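Local atomic coordinates of secreted protein (Kutzneria albida DSM 43870, PDB entry 5M6Q), a protein that probably catalyses the cross-linking of proteins as a microbial transglutaminase, joining glutamine side chains to primary amines by acyl transfer. Residues A73-D85 and Y93-L106. Residues are numbered along the deposited sequence; the frame is centred on the assembly and turned at random.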
ATOM      1  N   ALA A  73       1.565   8.096  -7.727  1.00 20.79           N
ATOM      2  CA  ALA A  73       2.255   7.057  -6.979  1.00 22.71           C
ATOM      3  C   ALA A  73       3.209   6.303  -7.892  1.00 20.78           C
ATOM      4  O   ALA A  73       4.303   5.916  -7.488  1.00 23.63           O
ATOM      5  CB  ALA A  73       1.262   6.088  -6.340  1.00 16.92           C
ATOM      6  N   GLU A  74       2.786   6.083  -9.130  1.00 20.17           N
ATOM      7  CA  GLU A  74       3.653   5.386 -10.068  1.00 22.30           C
ATOM      8  C   GLU A  74       4.892   6.215 -10.415  1.00 24.26           C
ATOM      9  O   GLU A  74       5.983   5.661 -10.593  1.00 19.32           O
ATOM     10  CB  GLU A  74       2.863   5.008 -11.323  1.00 20.74           C
ATOM     11  CG  GLU A  74       1.914   3.855 -11.024  1.00 26.20           C
ATOM     12  CD  GLU A  74       0.925   3.596 -12.132  1.00 27.80           C
ATOM     13  OE1 GLU A  74       0.305   4.569 -12.616  1.00 23.72           O
ATOM     14  OE2 GLU A  74       0.774   2.413 -12.507  1.00 20.64           O
ATOM     15  N   ALA A  75       4.740   7.532 -10.491  1.00 21.90           N
ATOM     16  CA  ALA A  75       5.888   8.387 -10.799  1.00 24.88           C
ATOM     17  C   ALA A  75       6.861   8.410  -9.619  1.00 21.58           C
ATOM     18  O   ALA A  75       8.075   8.438  -9.786  1.00 22.04           O
ATOM     19  CB  ALA A  75       5.438   9.804 -11.143  1.00 23.57           C
ATOM     20  N   VAL A  76       6.309   8.389  -8.420  1.00 23.04           N
ATOM     21  CA  VAL A  76       7.117   8.446  -7.218  1.00 25.87           C
ATOM     22  C   VAL A  76       7.832   7.107  -7.037  1.00 23.43           C
ATOM     23  O   VAL A  76       9.007   7.055  -6.685  1.00 24.44           O
ATOM     24  CB  VAL A  76       6.244   8.830  -6.009  1.00 20.76           C
ATOM     25  CG1 VAL A  76       6.980   8.554  -4.694  1.00 21.91           C
ATOM     26  CG2 VAL A  76       5.863  10.333  -6.126  1.00 18.49           C
ATOM     27  N   GLN A  77       7.131   6.022  -7.343  1.00 26.88           N
ATOM     28  CA  GLN A  77       7.734   4.691  -7.343  1.00 23.32           C
ATOM     29  C   GLN A  77       8.931   4.636  -8.284  1.00 25.51           C
ATOM     30  O   GLN A  77      10.008   4.179  -7.901  1.00 21.86           O
ATOM     31  CB  GLN A  77       6.702   3.627  -7.748  1.00 23.94           C
ATOM     32  CG  GLN A  77       7.251   2.203  -7.748  1.00 25.16           C
ATOM     33  CD  GLN A  77       6.296   1.207  -8.384  1.00 27.23           C
ATOM     34  OE1 GLN A  77       5.578   1.532  -9.340  1.00 26.39           O
ATOM     35  NE2 GLN A  77       6.270  -0.012  -7.848  1.00 22.94           N
ATOM     36  N   ALA A  78       8.752   5.102  -9.514  1.00 23.50           N
ATOM     37  CA  ALA A  78       9.858   5.041 -10.475  1.00 27.25           C
ATOM     38  C   ALA A  78      11.027   5.911 -10.011  1.00 22.83           C
ATOM     39  O   ALA A  78      12.181   5.517 -10.132  1.00 26.49           O
ATOM     40  CB  ALA A  78       9.404   5.456 -11.858  1.00 22.91           C
ATOM     41  N   ALA A  79      10.731   7.079  -9.463  1.00 21.95           N
ATOM     42  CA  ALA A  79      11.785   7.973  -9.012  1.00 24.65           C
ATOM     43  C   ALA A  79      12.596   7.323  -7.877  1.00 24.47           C
ATOM     44  O   ALA A  79      13.828   7.343  -7.890  1.00 25.35           O
ATOM     45  CB  ALA A  79      11.198   9.306  -8.573  1.00 20.72           C
ATOM     46  N   LEU A  80      11.898   6.743  -6.905  1.00 22.01           N
ATOM     47  CA  LEU A  80      12.556   6.094  -5.783  1.00 19.95           C
ATOM     48  C   LEU A  80      13.344   4.856  -6.195  1.00 26.76           C
ATOM     49  O   LEU A  80      14.457   4.642  -5.708  1.00 25.77           O
ATOM     50  CB  LEU A  80      11.542   5.712  -4.712  1.00 20.19           C
ATOM     51  CG  LEU A  80      10.936   6.867  -3.927  1.00 27.51           C
ATOM     52  CD1 LEU A  80       9.810   6.314  -3.084  1.00 24.80           C
ATOM     53  CD2 LEU A  80      11.985   7.569  -3.065  1.00 24.30           C
ATOM     54  N   ASN A  81      12.768   4.028  -7.063  1.00 22.96           N
ATOM     55  CA  ASN A  81      13.482   2.857  -7.563  1.00 27.26           C
ATOM     56  C   ASN A  81      14.764   3.271  -8.290  1.00 29.21           C
ATOM     57  O   ASN A  81      15.799   2.622  -8.162  1.00 28.61           O
ATOM     58  CB  ASN A  81      12.593   2.021  -8.494  1.00 26.81           C
ATOM     59  CG  ASN A  81      11.691   1.063  -7.736  1.00 28.54           C
ATOM     60  OD1 ASN A  81      11.957   0.713  -6.581  1.00 23.62           O
ATOM     61  ND2 ASN A  81      10.614   0.640  -8.379  1.00 26.57           N
ATOM     62  N   LYS A  82      14.700   4.362  -9.037  1.00 26.95           N
ATOM     63  CA  LYS A  82      15.876   4.859  -9.733  1.00 31.87           C
ATOM     64  C   LYS A  82      16.997   5.229  -8.737  1.00 32.32           C
ATOM     65  O   LYS A  82      18.162   4.895  -8.950  1.00 28.30           O
ATOM     66  CB  LYS A  82      15.492   6.050 -10.607  1.00 28.62           C
ATOM     67  CG  LYS A  82      16.590   6.572 -11.520  1.00 39.36           C
ATOM     68  CD  LYS A  82      16.011   7.615 -12.481  1.00 49.05           C
ATOM     69  CE  LYS A  82      17.030   8.101 -13.514  1.00 51.03           C
ATOM     70  NZ  LYS A  82      17.957   9.126 -12.957  1.00 55.90           N
ATOM     71  N   ILE A  83      16.643   5.876  -7.632  1.00 26.56           N
ATOM     72  CA  ILE A  83      17.648   6.213  -6.623  1.00 30.11           C
ATOM     73  C   ILE A  83      18.192   4.986  -5.871  1.00 30.30           C
ATOM     74  O   ILE A  83      19.404   4.850  -5.739  1.00 31.51           O
ATOM     75  CB  ILE A  83      17.115   7.233  -5.629  1.00 29.19           C
ATOM     76  CG1 ILE A  83      16.919   8.584  -6.327  1.00 27.43           C
ATOM     77  CG2 ILE A  83      18.087   7.355  -4.444  1.00 28.34           C
ATOM     78  CD1 ILE A  83      16.235   9.631  -5.475  1.00 31.55           C
ATOM     79  N   VAL A  84      17.334   4.088  -5.382  1.00 24.76           N
ATOM     80  CA  VAL A  84      17.869   2.941  -4.642  1.00 24.37           C
ATOM     81  C   VAL A  84      18.579   1.951  -5.578  1.00 29.34           C
ATOM     82  O   VAL A  84      19.317   1.088  -5.115  1.00 31.11           O
ATOM     83  CB  VAL A  84      16.782   2.211  -3.809  1.00 28.02           C
ATOM     84  CG1 VAL A  84      16.147   3.175  -2.812  1.00 27.85           C
ATOM     85  CG2 VAL A  84      15.748   1.526  -4.718  1.00 27.36           C
ATOM     86  N   ASP A  85      18.394   2.082  -6.886  1.00 32.09           N
ATOM     87  CA  ASP A  85      19.141   1.237  -7.816  1.00 33.16           C
ATOM     88  C   ASP A  85      20.629   1.607  -7.893  1.00 36.86           C
ATOM     89  O   ASP A  85      21.426   0.862  -8.464  1.00 30.74           O
ATOM     90  CB  ASP A  85      18.530   1.290  -9.212  1.00 37.13           C
ATOM     91  CG  ASP A  85      17.588   0.129  -9.472  1.00 55.52           C
ATOM     92  OD1 ASP A  85      17.812  -0.951  -8.874  1.00 54.09           O
ATOM     93  OD2 ASP A  85      16.625   0.301 -10.258  1.00 54.18           O
ATOM     94  N   TYR A  93      21.066   8.767  -0.029  1.00 28.03           N
ATOM     95  CA  TYR A  93      19.661   8.750  -0.410  1.00 26.01           C
ATOM     96  C   TYR A  93      19.031  10.129  -0.137  1.00 23.30           C
ATOM     97  O   TYR A  93      18.295  10.673  -0.963  1.00 27.04           O
ATOM     98  CB  TYR A  93      18.947   7.619   0.351  1.00 25.11           C
ATOM     99  CG  TYR A  93      17.435   7.658   0.333  1.00 30.52           C
ATOM    100  CD1 TYR A  93      16.726   8.362   1.301  1.00 20.43           C
ATOM    101  CD2 TYR A  93      16.714   6.972  -0.639  1.00 24.97           C
ATOM    102  CE1 TYR A  93      15.349   8.388   1.300  1.00 23.05           C
ATOM    103  CE2 TYR A  93      15.333   6.990  -0.648  1.00 28.78           C
ATOM    104  CZ  TYR A  93      14.656   7.705   0.323  1.00 27.35           C
ATOM    105  OH  TYR A  93      13.289   7.732   0.329  1.00 26.63           O
ATOM    106  N   GLU A  94      19.351  10.707   1.013  1.00 23.56           N
ATOM    107  CA  GLU A  94      18.790  11.998   1.380  1.00 24.66           C
ATOM    108  C   GLU A  94      19.240  13.054   0.377  1.00 31.22           C
ATOM    109  O   GLU A  94      18.444  13.875  -0.072  1.00 31.21           O
ATOM    110  CB  GLU A  94      19.199  12.392   2.807  1.00 25.79           C
ATOM    111  CG  GLU A  94      18.571  13.678   3.282  1.00 31.80           C
ATOM    112  CD  GLU A  94      18.794  13.939   4.768  1.00 46.24           C
ATOM    113  OE1 GLU A  94      19.205  13.006   5.500  1.00 46.88           O
ATOM    114  OE2 GLU A  94      18.554  15.086   5.204  1.00 49.75           O
ATOM    115  N   ALA A  95      20.515  13.015   0.009  1.00 25.73           N
ATOM    116  CA  ALA A  95      21.031  13.961  -0.972  1.00 30.12           C
ATOM    117  C   ALA A  95      20.383  13.765  -2.346  1.00 28.53           C
ATOM    118  O   ALA A  95      20.059  14.733  -3.018  1.00 32.60           O
ATOM    119  CB  ALA A  95      22.545  13.843  -1.068  1.00 30.48           C
ATOM    120  N   ALA A  96      20.175  12.517  -2.751  1.00 25.81           N
ATOM    121  CA  ALA A  96      19.602  12.221  -4.061  1.00 26.55           C
ATOM    122  C   ALA A  96      18.149  12.675  -4.138  1.00 29.03           C
ATOM    123  O   ALA A  96      17.695  13.243  -5.138  1.00 31.49           O
ATOM    124  CB  ALA A  96      19.707  10.734  -4.356  1.00 26.45           C
ATOM    125  N   VAL A  97      17.429  12.426  -3.057  1.00 25.64           N
ATOM    126  CA  VAL A  97      16.046  12.824  -2.951  1.00 30.73           C
ATOM    127  C   VAL A  97      15.922  14.342  -3.111  1.00 31.69           C
ATOM    128  O   VAL A  97      15.013  14.817  -3.799  1.00 28.82           O
ATOM    129  CB  VAL A  97      15.448  12.321  -1.621  1.00 27.65           C
ATOM    130  CG1 VAL A  97      14.248  13.159  -1.206  1.00 31.63           C
ATOM    131  CG2 VAL A  97      15.084  10.842  -1.761  1.00 26.87           C
ATOM    132  N   ALA A  98      16.850  15.086  -2.509  1.00 27.42           N
ATOM    133  CA  ALA A  98      16.851  16.555  -2.582  1.00 31.42           C
ATOM    134  C   ALA A  98      17.053  17.114  -3.996  1.00 33.65           C
ATOM    135  O   ALA A  98      16.623  18.232  -4.290  1.00 35.86           O
ATOM    136  CB  ALA A  98      17.925  17.130  -1.646  1.00 33.07           C
ATOM    137  N   LYS A  99      17.708  16.352  -4.868  1.00 31.96           N
ATOM    138  CA  LYS A  99      17.964  16.821  -6.232  1.00 36.18           C
ATOM    139  C   LYS A  99      16.897  16.373  -7.226  1.00 37.23           C
ATOM    140  O   LYS A  99      16.789  16.931  -8.321  1.00 35.26           O
ATOM    141  CB  LYS A  99      19.318  16.331  -6.727  1.00 34.54           C
ATOM    142  CG  LYS A  99      20.496  16.789  -5.911  1.00 44.86           C
ATOM    143  CD  LYS A  99      21.752  16.079  -6.393  1.00 48.20           C
ATOM    144  CE  LYS A  99      22.892  16.246  -5.404  1.00 53.32           C
ATOM    145  NZ  LYS A  99      24.097  15.471  -5.832  1.00 60.83           N
ATOM    146  N   ASP A 100      16.126  15.354  -6.862  1.00 32.19           N
ATOM    147  CA  ASP A 100      15.137  14.791  -7.784  1.00 32.98           C
ATOM    148  C   ASP A 100      13.931  15.718  -7.977  1.00 30.35           C
ATOM    149  O   ASP A 100      13.259  16.076  -7.006  1.00 32.75           O
ATOM    150  CB  ASP A 100      14.665  13.432  -7.285  1.00 28.38           C
ATOM    151  CG  ASP A 100      13.753  12.742  -8.269  1.00 34.00           C
ATOM    152  OD1 ASP A 100      12.524  12.998  -8.247  1.00 34.58           O
ATOM    153  OD2 ASP A 100      14.270  11.941  -9.068  1.00 40.40           O
ATOM    154  N   PRO A 101      13.643  16.089  -9.236  1.00 33.40           N
ATOM    155  CA  PRO A 101      12.576  17.049  -9.555  1.00 32.16           C
ATOM    156  C   PRO A 101      11.206  16.713  -8.939  1.00 35.05           C
ATOM    157  O   PRO A 101      10.464  17.618  -8.573  1.00 32.01           O
ATOM    158  CB  PRO A 101      12.505  17.013 -11.090  1.00 30.34           C
ATOM    159  CG  PRO A 101      13.368  15.875 -11.529  1.00 36.60           C
ATOM    160  CD  PRO A 101      14.359  15.630 -10.439  1.00 31.41           C
ATOM    161  N   ILE A 102      10.875  15.438  -8.806  1.00 28.97           N
ATOM    162  CA  ILE A 102       9.606  15.076  -8.188  1.00 31.49           C
ATOM    163  C   ILE A 102       9.723  14.944  -6.666  1.00 27.30           C
ATOM    164  O   ILE A 102       8.933  15.510  -5.905  1.00 32.56           O
ATOM    165  CB  ILE A 102       9.065  13.785  -8.809  1.00 33.67           C
ATOM    166  CG1 ILE A 102       8.644  14.047 -10.255  1.00 33.06           C
ATOM    167  CG2 ILE A 102       7.918  13.228  -7.994  1.00 29.56           C
ATOM    168  CD1 ILE A 102       8.358  12.772 -11.029  1.00 47.14           C
ATOM    169  N   LEU A 103      10.725  14.209  -6.215  1.00 26.93           N
ATOM    170  CA  LEU A 103      10.799  13.846  -4.812  1.00 24.76           C
ATOM    171  C   LEU A 103      11.089  15.051  -3.892  1.00 28.72           C
ATOM    172  O   LEU A 103      10.640  15.080  -2.749  1.00 25.67           O
ATOM    173  CB  LEU A 103      11.849  12.745  -4.630  1.00 30.59           C
ATOM    174  CG  LEU A 103      11.562  11.471  -5.446  1.00 22.36           C
ATOM    175  CD1 LEU A 103      12.670  10.448  -5.291  1.00 24.47           C
ATOM    176  CD2 LEU A 103      10.229  10.852  -5.069  1.00 20.61           C
ATOM    177  N   LYS A 104      11.804  16.053  -4.389  1.00 26.68           N
ATOM    178  CA  LYS A 104      12.218  17.166  -3.530  1.00 26.91           C
ATOM    179  C   LYS A 104      11.048  18.033  -3.088  1.00 31.91           C
ATOM    180  O   LYS A 104      11.156  18.749  -2.102  1.00 34.51           O
ATOM    181  CB  LYS A 104      13.271  18.036  -4.232  1.00 31.48           C
ATOM    182  CG  LYS A 104      12.750  18.875  -5.375  1.00 28.23           C
ATOM    183  CD  LYS A 104      13.887  19.642  -6.055  1.00 33.08           C
ATOM    184  CE  LYS A 104      13.352  20.588  -7.111  1.00 35.19           C
ATOM    185  NZ  LYS A 104      14.437  21.346  -7.811  1.00 49.74           N
ATOM    186  N   ARG A 105       9.923  17.969  -3.795  1.00 27.77           N
ATOM    187  CA  ARG A 105       8.765  18.756  -3.387  1.00 31.34           C
ATOM    188  C   ARG A 105       7.874  18.027  -2.395  1.00 27.70           C
ATOM    189  O   ARG A 105       6.896  18.586  -1.933  1.00 30.02           O
ATOM    190  CB  ARG A 105       7.931  19.148  -4.595  1.00 29.28           C
ATOM    191  CG  ARG A 105       8.726  19.810  -5.692  1.00 37.53           C
ATOM    192  CD  ARG A 105       8.230  19.339  -7.020  1.00 40.59           C
ATOM    193  NE  ARG A 105       7.081  20.083  -7.506  1.00 48.63           N
ATOM    194  CZ  ARG A 105       6.161  19.558  -8.312  1.00 56.13           C
ATOM    195  NH1 ARG A 105       5.152  20.302  -8.747  1.00 45.52           N
ATOM    196  NH2 ARG A 105       6.245  18.280  -8.682  1.00 45.19           N
ATOM    197  N   LEU A 106       8.203  16.782  -2.080  1.00 25.24           N
ATOM    198  CA  LEU A 106       7.330  15.945  -1.255  1.00 25.57           C
ATOM    199  C   LEU A 106       7.658  15.979   0.234  1.00 27.84           C
ATOM    200  O   LEU A 106       8.777  16.289   0.614  1.00 26.44           O
ATOM    201  CB  LEU A 106       7.404  14.502  -1.728  1.00 28.47           C
ATOM    202  CG  LEU A 106       6.971  14.270  -3.175  1.00 30.58           C
ATOM    203  CD1 LEU A 106       7.045  12.795  -3.498  1.00 32.24           C
ATOM    204  CD2 LEU A 106       5.577  14.802  -3.366  1.00 25.76           C
TER
HETATM  205  O   HOH W   1      14.962   9.581  -9.306  1.00 29.87           O
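Ile83 and Leu103 meet tip to tip, CD1 of the isoleucine 3.7 Å from CD1 of the leucine, at the centre of an apolar seam between helix 70-84 and the chain running from helix 90-99 into the 3-10 turn 103-105. Ile83 CG1, beside the backbone nitrogen (chi1 -68°), carries CD1 out there, while CG2 sits 3.7 Å from Ala96 CB and touches the Tyr93 ring. Leu103 CG lies 3.8 Å from Ala79 CB, and its CD2 reaches Val76 CG1. Farther along, Val76 CG2 faces Leu106 CD1 at 3.8 Å. Leu80 CD2 approaches Tyr93 OH, a hydroxyl hydrogen-bonded to Val109 O. Helix 70-84 also packs on the antiparallel sheet, Leu80 on Ala124 and Val84 on Phe221, which Tyr93 touches too.

Asp100 OD1 accepts from Ile102 N, 40° out of the carboxylate plane (Asx turn), and from Leu103 N at 3.0 Å, nearly straight (167°) through the anti lone pair (Asx motif). A water seems to bridge Ala79 O and Asp100 OD2, though its 2.5 Å to OD2 is doubtfully short. A leucine in place of Asp100 would probably leave both amides without this acceptor, freeing the turn to shift. Side-chain fit thus joins the segments, while the carboxylate orders its own, setting Leu103 against Ala79 and Ile83.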